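Local structure of RRNA methyltransferase (Streptomyces viridochromogenes, 1O9G) at residues A[205-219]-A[231-243]. The protein methylates guanine-2535 of 23S ribosomal RNA at N1, using S-adenosyl-L-methionine, and so confers resistance to the orthosomycin antibiotic avilamycin. The protein carries 3 engineered substitutions. Sequence-based numbering, arbitrary orientation.
Sequences PAHAVIAVTDRSRKI and KIGTRSAVMVRAA. Engineered in segment 231-243: Met239 (natural residue Leu).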
ATOM      1  N   PRO A 205       5.787  11.771  11.991  1.00 15.98           N
ATOM      2  CA  PRO A 205       5.337  13.068  12.485  1.00 16.96           C
ATOM      3  C   PRO A 205       3.990  12.904  13.205  1.00 15.88           C
ATOM      4  O   PRO A 205       3.264  11.933  12.946  1.00 15.71           O
ATOM      5  CB  PRO A 205       5.215  13.908  11.220  1.00 16.56           C
ATOM      6  CG  PRO A 205       4.930  12.937  10.142  1.00 16.72           C
ATOM      7  CD  PRO A 205       5.645  11.672  10.526  1.00 15.99           C
ATOM      8  N   ALA A 206       3.687  13.829  14.119  1.00 17.54           N
ATOM      9  CA  ALA A 206       2.558  13.734  15.034  1.00 17.99           C
ATOM     10  C   ALA A 206       1.231  13.595  14.302  1.00 16.79           C
ATOM     11  O   ALA A 206       0.326  12.882  14.737  1.00 17.65           O
ATOM     12  CB  ALA A 206       2.532  14.941  15.923  1.00 20.99           C
ATOM     13  N   HIS A 207       1.123  14.264  13.169  1.00 16.00           N
ATOM     14  CA  HIS A 207      -0.133  14.261  12.398  1.00 16.33           C
ATOM     15  C   HIS A 207      -0.399  13.019  11.576  1.00 15.51           C
ATOM     16  O   HIS A 207      -1.484  12.883  11.026  1.00 15.83           O
ATOM     17  CB  HIS A 207      -0.195  15.449  11.444  1.00 16.30           C
ATOM     18  CG  HIS A 207       0.848  15.398  10.368  1.00 15.40           C
ATOM     19  ND1 HIS A 207       0.627  14.898   9.102  1.00 17.65           N
ATOM     20  CD2 HIS A 207       2.138  15.795  10.396  1.00 15.36           C
ATOM     21  CE1 HIS A 207       1.745  14.976   8.406  1.00 13.55           C
ATOM     22  NE2 HIS A 207       2.676  15.511   9.172  1.00 19.07           N
ATOM     23  N   ALA A 208       0.585  12.143  11.434  1.00 14.63           N
ATOM     24  CA  ALA A 208       0.481  11.049  10.497  1.00 14.06           C
ATOM     25  C   ALA A 208      -0.710  10.159  10.846  1.00 13.76           C
ATOM     26  O   ALA A 208      -0.961   9.860  12.015  1.00 14.89           O
ATOM     27  CB  ALA A 208       1.737  10.214  10.516  1.00 14.30           C
ATOM     28  N   VAL A 209      -1.379   9.681   9.814  1.00 12.86           N
ATOM     29  CA  VAL A 209      -2.471   8.721   9.922  1.00 12.75           C
ATOM     30  C   VAL A 209      -1.935   7.347   9.581  1.00 11.87           C
ATOM     31  O   VAL A 209      -1.384   7.140   8.494  1.00 13.11           O
ATOM     32  CB  VAL A 209      -3.610   9.093   8.993  1.00 14.33           C
ATOM     33  CG1 VAL A 209      -4.725   8.066   9.023  1.00 15.04           C
ATOM     34  CG2 VAL A 209      -4.132  10.514   9.327  1.00 16.61           C
ATOM     35  N   ILE A 210      -2.124   6.429  10.518  1.00 11.75           N
ATOM     36  CA  ILE A 210      -1.761   5.030  10.363  1.00 11.96           C
ATOM     37  C   ILE A 210      -3.019   4.212  10.112  1.00 12.23           C
ATOM     38  O   ILE A 210      -3.873   4.102  10.964  1.00 14.09           O
ATOM     39  CB  ILE A 210      -1.026   4.476  11.583  1.00 13.05           C
ATOM     40  CG1 ILE A 210       0.208   5.317  11.925  1.00 14.16           C
ATOM     41  CG2 ILE A 210      -0.635   3.037  11.333  1.00 13.55           C
ATOM     42  CD1 ILE A 210       0.716   5.113  13.300  1.00 16.06           C
ATOM     43  N   ALA A 211      -3.072   3.584   8.942  1.00 12.25           N
ATOM     44  CA  ALA A 211      -4.243   2.797   8.517  1.00 12.36           C
ATOM     45  C   ALA A 211      -3.765   1.350   8.340  1.00 12.37           C
ATOM     46  O   ALA A 211      -2.854   1.066   7.573  1.00 13.52           O
ATOM     47  CB  ALA A 211      -4.796   3.305   7.244  1.00 13.67           C
ATOM     48  N   VAL A 212      -4.403   0.447   9.070  1.00 13.49           N
ATOM     49  CA  VAL A 212      -4.128  -0.982   8.958  1.00 15.34           C
ATOM     50  C   VAL A 212      -5.399  -1.747   8.626  1.00 15.26           C
ATOM     51  O   VAL A 212      -6.485  -1.406   9.080  1.00 15.56           O
ATOM     52  CB  VAL A 212      -3.469  -1.515  10.237  1.00 18.17           C
ATOM     53  CG1 VAL A 212      -2.194  -0.747  10.550  1.00 18.51           C
ATOM     54  CG2 VAL A 212      -4.376  -1.415  11.411  1.00 21.04           C
ATOM     55  N   THR A 213      -5.246  -2.796   7.843  1.00 15.68           N
ATOM     56  CA  THR A 213      -6.353  -3.641   7.433  1.00 17.55           C
ATOM     57  C   THR A 213      -5.993  -5.117   7.628  1.00 17.77           C
ATOM     58  O   THR A 213      -4.821  -5.503   7.614  1.00 18.39           O
ATOM     59  CB  THR A 213      -6.785  -3.278   5.990  1.00 17.49           C
ATOM     60  OG1 THR A 213      -7.869  -4.101   5.578  1.00 22.24           O
ATOM     61  CG2 THR A 213      -5.675  -3.498   4.977  1.00 18.49           C
ATOM     62  N   ASP A 214      -7.016  -5.930   7.861  1.00 20.07           N
ATOM     63  CA  ASP A 214      -6.871  -7.351   8.225  1.00 24.27           C
ATOM     64  C   ASP A 214      -8.138  -8.075   7.798  1.00 25.82           C
ATOM     65  O   ASP A 214      -9.161  -7.450   7.543  1.00 25.00           O
ATOM     66  CB  ASP A 214      -6.721  -7.459   9.750  1.00 27.54           C
ATOM     67  CG  ASP A 214      -5.945  -8.686  10.223  1.00 32.88           C
ATOM     68  OD1 ASP A 214      -5.812  -9.702   9.497  1.00 36.72           O
ATOM     69  OD2 ASP A 214      -5.443  -8.717  11.367  1.00 38.38           O
ATOM     70  N   ARG A 215      -8.060  -9.397   7.744  1.00 36.54           N
ATOM     71  CA  ARG A 215      -9.234 -10.241   7.626  1.00 38.40           C
ATOM     72  C   ARG A 215      -9.801 -10.412   9.024  1.00 36.26           C
ATOM     73  O   ARG A 215      -9.460 -11.353   9.751  1.00 37.98           O
ATOM     74  CB  ARG A 215      -8.853 -11.592   7.030  1.00 42.50           C
ATOM     75  CG  ARG A 215     -10.031 -12.470   6.663  1.00 46.72           C
ATOM     76  CD  ARG A 215     -10.565 -12.208   5.263  1.00 52.11           C
ATOM     77  NE  ARG A 215      -9.561 -12.431   4.217  1.00 57.03           N
ATOM     78  CZ  ARG A 215      -9.552 -11.832   3.023  1.00 60.72           C
ATOM     79  NH1 ARG A 215     -10.496 -10.951   2.692  1.00 60.81           N
ATOM     80  NH2 ARG A 215      -8.594 -12.122   2.145  1.00 65.05           N
ATOM     81  N   SER A 216     -10.645  -9.472   9.418  1.00 33.35           N
ATOM     82  CA  SER A 216     -11.318  -9.560  10.703  1.00 32.61           C
ATOM     83  C   SER A 216     -12.542  -8.667  10.749  1.00 31.25           C
ATOM     84  O   SER A 216     -12.825  -7.933   9.815  1.00 30.37           O
ATOM     85  CB  SER A 216     -10.376  -9.197  11.833  1.00 31.30           C
ATOM     86  OG  SER A 216     -10.246  -7.808  11.906  1.00 30.66           O
ATOM     87  N   ARG A 217     -13.288  -8.770  11.839  1.00 31.67           N
ATOM     88  CA  ARG A 217     -14.490  -7.966  12.011  1.00 32.91           C
ATOM     89  C   ARG A 217     -14.131  -6.612  12.619  1.00 30.39           C
ATOM     90  O   ARG A 217     -14.811  -5.620  12.364  1.00 31.38           O
ATOM     91  CB  ARG A 217     -15.518  -8.705  12.883  1.00 36.07           C
ATOM     92  CG  ARG A 217     -15.796 -10.172  12.494  1.00 40.87           C
ATOM     93  CD  ARG A 217     -15.733 -10.507  10.997  1.00 43.37           C
ATOM     94  NE  ARG A 217     -16.956 -10.127  10.280  1.00 48.65           N
ATOM     95  CZ  ARG A 217     -16.999  -9.544   9.077  1.00 50.38           C
ATOM     96  NH1 ARG A 217     -15.886  -9.240   8.411  1.00 49.58           N
ATOM     97  NH2 ARG A 217     -18.175  -9.259   8.529  1.00 54.20           N
ATOM     98  N   LYS A 218     -13.059  -6.584  13.405  1.00 28.37           N
ATOM     99  CA  LYS A 218     -12.666  -5.412  14.179  1.00 27.88           C
ATOM    100  C   LYS A 218     -11.215  -5.574  14.655  1.00 26.25           C
ATOM    101  O   LYS A 218     -10.897  -6.517  15.377  1.00 29.18           O
ATOM    102  CB  LYS A 218     -13.602  -5.230  15.380  1.00 30.71           C
ATOM    103  CG  LYS A 218     -13.454  -3.883  16.077  1.00 32.17           C
ATOM    104  CD  LYS A 218     -14.633  -3.550  16.984  1.00 38.71           C
ATOM    105  CE  LYS A 218     -15.903  -3.166  16.194  1.00 42.62           C
ATOM    106  NZ  LYS A 218     -15.657  -2.161  15.106  1.00 42.13           N
ATOM    107  N   ILE A 219     -10.336  -4.645  14.274  1.00 24.07           N
ATOM    108  CA  ILE A 219      -8.933  -4.705  14.659  1.00 23.91           C
ATOM    109  C   ILE A 219      -8.751  -4.055  16.020  1.00 24.99           C
ATOM    110  O   ILE A 219      -9.123  -2.906  16.197  1.00 25.05           O
ATOM    111  CB  ILE A 219      -8.079  -4.003  13.593  1.00 21.95           C
ATOM    112  CG1 ILE A 219      -8.112  -4.826  12.300  1.00 23.48           C
ATOM    113  CG2 ILE A 219      -6.629  -3.821  14.085  1.00 22.48           C
ATOM    114  CD1 ILE A 219      -7.665  -4.065  11.066  1.00 24.08           C
ATOM    115  N   LYS A 231     -15.696  -1.750   7.695  1.00 28.33           N
ATOM    116  CA  LYS A 231     -15.877  -3.172   7.416  1.00 30.41           C
ATOM    117  C   LYS A 231     -16.449  -3.298   6.016  1.00 32.43           C
ATOM    118  O   LYS A 231     -17.535  -2.770   5.746  1.00 35.01           O
ATOM    119  CB  LYS A 231     -16.874  -3.776   8.403  1.00 33.30           C
ATOM    120  CG  LYS A 231     -16.423  -3.719   9.854  1.00 34.12           C
ATOM    121  CD  LYS A 231     -17.579  -4.042  10.805  1.00 39.19           C
ATOM    122  CE  LYS A 231     -17.927  -5.535  10.778  1.00 42.78           C
ATOM    123  NZ  LYS A 231     -19.267  -5.839  11.365  1.00 49.84           N
ATOM    124  N   ILE A 232     -15.710  -3.939   5.114  1.00 27.31           N
ATOM    125  CA  ILE A 232     -16.185  -4.208   3.764  1.00 28.90           C
ATOM    126  C   ILE A 232     -15.863  -5.652   3.449  1.00 32.17           C
ATOM    127  O   ILE A 232     -14.712  -6.057   3.511  1.00 32.26           O
ATOM    128  CB  ILE A 232     -15.487  -3.277   2.742  1.00 30.92           C
ATOM    129  CG1 ILE A 232     -15.746  -1.795   3.080  1.00 34.79           C
ATOM    130  CG2 ILE A 232     -15.920  -3.606   1.317  1.00 39.66           C
ATOM    131  CD1 ILE A 232     -17.127  -1.315   2.775  1.00 42.44           C
ATOM    132  N   GLY A 233     -16.888  -6.427   3.115  1.00 42.95           N
ATOM    133  CA  GLY A 233     -16.726  -7.849   2.875  1.00 55.04           C
ATOM    134  C   GLY A 233     -16.169  -8.548   4.110  1.00 52.35           C
ATOM    135  O   GLY A 233     -16.635  -8.302   5.267  1.00 51.76           O
ATOM    136  N   THR A 234     -15.132  -9.371   3.875  1.00 58.07           N
ATOM    137  CA  THR A 234     -14.458 -10.100   4.951  1.00 59.47           C
ATOM    138  C   THR A 234     -13.308  -9.296   5.604  1.00 47.73           C
ATOM    139  O   THR A 234     -12.600  -9.817   6.467  1.00 52.20           O
ATOM    140  CB  THR A 234     -13.918 -11.449   4.411  1.00 79.88           C
ATOM    141  OG1 THR A 234     -14.789 -11.961   3.391  1.00 98.79           O
ATOM    142  CG2 THR A 234     -13.959 -12.532   5.479  1.00 91.44           C
ATOM    143  N   ARG A 235     -13.131  -8.038   5.202  1.00 28.88           N
ATOM    144  CA  ARG A 235     -12.010  -7.225   5.673  1.00 26.44           C
ATOM    145  C   ARG A 235     -12.473  -6.050   6.552  1.00 25.34           C
ATOM    146  O   ARG A 235     -13.546  -5.518   6.361  1.00 27.64           O
ATOM    147  CB  ARG A 235     -11.242  -6.663   4.483  1.00 26.79           C
ATOM    148  CG  ARG A 235     -10.216  -7.618   3.846  1.00 29.05           C
ATOM    149  CD  ARG A 235      -9.295  -6.900   2.863  1.00 31.77           C
ATOM    150  NE  ARG A 235      -8.379  -7.783   2.125  1.00 35.18           N
ATOM    151  CZ  ARG A 235      -8.735  -8.513   1.086  1.00 36.00           C
ATOM    152  NH1 ARG A 235      -7.843  -9.278   0.459  1.00 40.97           N
ATOM    153  NH2 ARG A 235      -9.995  -8.499   0.657  1.00 36.48           N
ATOM    154  N   SER A 236     -11.666  -5.681   7.544  1.00 23.45           N
ATOM    155  CA  SER A 236     -11.864  -4.439   8.260  1.00 23.25           C
ATOM    156  C   SER A 236     -10.589  -3.599   8.199  1.00 20.74           C
ATOM    157  O   SER A 236      -9.519  -4.087   7.868  1.00 20.18           O
ATOM    158  CB  SER A 236     -12.277  -4.679   9.709  1.00 26.13           C
ATOM    159  OG  SER A 236     -11.242  -5.296  10.438  1.00 28.33           O
ATOM    160  N   ALA A 237     -10.734  -2.324   8.494  1.00 20.52           N
ATOM    161  CA  ALA A 237      -9.613  -1.419   8.630  1.00 19.14           C
ATOM    162  C   ALA A 237      -9.830  -0.529   9.832  1.00 19.04           C
ATOM    163  O   ALA A 237     -10.959  -0.319  10.257  1.00 23.62           O
ATOM    164  CB  ALA A 237      -9.444  -0.602   7.379  1.00 19.88           C
ATOM    165  N   VAL A 238      -8.727  -0.025  10.368  1.00 17.28           N
ATOM    166  CA  VAL A 238      -8.751   0.945  11.452  1.00 17.64           C
ATOM    167  C   VAL A 238      -7.659   1.970  11.153  1.00 16.09           C
ATOM    168  O   VAL A 238      -6.636   1.638  10.585  1.00 17.00           O
ATOM    169  CB  VAL A 238      -8.565   0.266  12.834  1.00 18.55           C
ATOM    170  CG1 VAL A 238      -7.195  -0.360  12.974  1.00 17.96           C
ATOM    171  CG2 VAL A 238      -8.854   1.267  13.941  1.00 21.43           C
HETATM  172  N   MSE A 239      -7.944   3.217  11.535  1.00 17.86           N
HETATM  173  CA  MSE A 239      -6.970   4.292  11.393  1.00 17.59           C
HETATM  174  C   MSE A 239      -6.765   4.970  12.728  1.00 17.36           C
HETATM  175  O   MSE A 239      -7.709   5.210  13.436  1.00 19.67           O
HETATM  176  CB  MSE A 239      -7.502   5.362  10.439  1.00 22.04           C
HETATM  177  CG  MSE A 239      -7.867   4.886   9.071  1.00 26.57           C
HETATM  178 SE   MSE A 239      -8.529   6.335   7.988  1.00 38.49          SE
HETATM  179  CE  MSE A 239      -9.121   7.581   9.408  1.00 41.55           C
ATOM    180  N   VAL A 240      -5.509   5.277  13.014  1.00 16.62           N
ATOM    181  CA  VAL A 240      -5.135   6.000  14.212  1.00 17.13           C
ATOM    182  C   VAL A 240      -4.152   7.116  13.869  1.00 16.56           C
ATOM    183  O   VAL A 240      -3.468   7.091  12.878  1.00 17.29           O
ATOM    184  CB  VAL A 240      -4.472   5.062  15.285  1.00 17.59           C
ATOM    185  CG1 VAL A 240      -5.444   3.988  15.754  1.00 20.79           C
ATOM    186  CG2 VAL A 240      -3.222   4.486  14.801  1.00 18.53           C
ATOM    187  N   ARG A 241      -4.093   8.107  14.737  1.00 17.09           N
ATOM    188  CA  ARG A 241      -3.155   9.179  14.592  1.00 18.22           C
ATOM    189  C   ARG A 241      -1.891   8.877  15.381  1.00 17.57           C
ATOM    190  O   ARG A 241      -1.982   8.452  16.521  1.00 17.46           O
ATOM    191  CB  ARG A 241      -3.775  10.463  15.119  1.00 19.92           C
ATOM    192  CG  ARG A 241      -2.826  11.634  15.064  1.00 24.23           C
ATOM    193  CD  ARG A 241      -3.467  12.981  14.891  1.00 29.87           C
ATOM    194  NE  ARG A 241      -4.374  13.042  13.760  1.00 32.24           N
ATOM    195  CZ  ARG A 241      -5.695  13.155  13.830  1.00 37.86           C
ATOM    196  NH1 ARG A 241      -6.321  13.144  15.016  1.00 40.43           N
ATOM    197  NH2 ARG A 241      -6.409  13.270  12.696  1.00 37.11           N
ATOM    198  N   ALA A 242      -0.745   9.194  14.812  1.00 18.61           N
ATOM    199  CA  ALA A 242       0.551   8.917  15.448  1.00 19.50           C
ATOM    200  C   ALA A 242       0.627   9.547  16.840  1.00 18.77           C
ATOM    201  O   ALA A 242       0.972   8.862  17.795  1.00 19.55           O
ATOM    202  CB  ALA A 242       1.685   9.390  14.580  1.00 23.45           C
ATOM    203  N   ALA A 243       0.241  10.812  16.962  1.00 17.96           N
ATOM    204  CA  ALA A 243       0.275  11.511  18.265  1.00 20.43           C
ATOM    205  C   ALA A 243      -0.553  10.782  19.298  1.00 19.47           C
ATOM    206  O   ALA A 243      -0.177  10.737  20.478  1.00 23.01           O
ATOM    207  CB  ALA A 243      -0.207  12.929  18.128  1.00 22.16           C
TER
HETATM  208  O   HOH W   1     -15.496  -6.612   8.522  1.00 41.72           O
HETATM  209  O   HOH W   2     -13.855 -11.628   8.561  1.00 39.52           O
HETATM  210  O   HOH W   3     -17.608  -5.617  14.121  1.00 42.36           O
HETATM  211  O   HOH W   4     -11.622  -2.351  12.397  1.00 20.62           O
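Val212 and Val238 form a hydrogen-bonded antiparallel pair, each N-H donating to the other's carbonyl. Their side chains lie side by side, and Val212 CG2 meets Val238 CG1 at a tight 3.4 Å. In each residue this methyl sits between the backbone N and the carbonyl carbon (Val238 chi1 65°), and the two side chains point the same way. Ile219 CG2 packs on the same Val238 CG1 at 3.7 Å.

Ser236 O takes two donors. Asp214 N comes nearly straight on, whereas Thr213 OG1, 2.8 Å away, stands above the carbonyl plane. With OG1 anti to its own N (chi1 180°), Thr213 brings the hydroxyl to Ser236 O. Ser236 OG and Ser216 OG share a hydrogen bond of 3.1 Å.

Beside the type II' turn from Ile232 to Arg235, Arg215 NH1 lies over the rim of one face of the Arg235 guanidinium, 3.2 Å from Arg235 NH2. The planes are 63° apart, and the like charges probably repel. Arg217 NH1 makes a weak hydrogen bond to Gly233 O, which lies at the edge of the Arg217 guanidinium, in its plane. At the other end, Ala242 N and Ala243 N donate hydrogen bonds to Ala208 O and Ala206 O, respectively.

Asp214 OD2 is held by Val188 N. Strand 209-214 pairs in parallel with 171-175. Strand 235-241 lies antiparallel between 209-214 and 228-232, the place of the reversed seventh strand in Rossmann-like methyltransferases. Helix 190-203 covers Ile210 and Val240; helix 33-45 covers Val209 and Ala211.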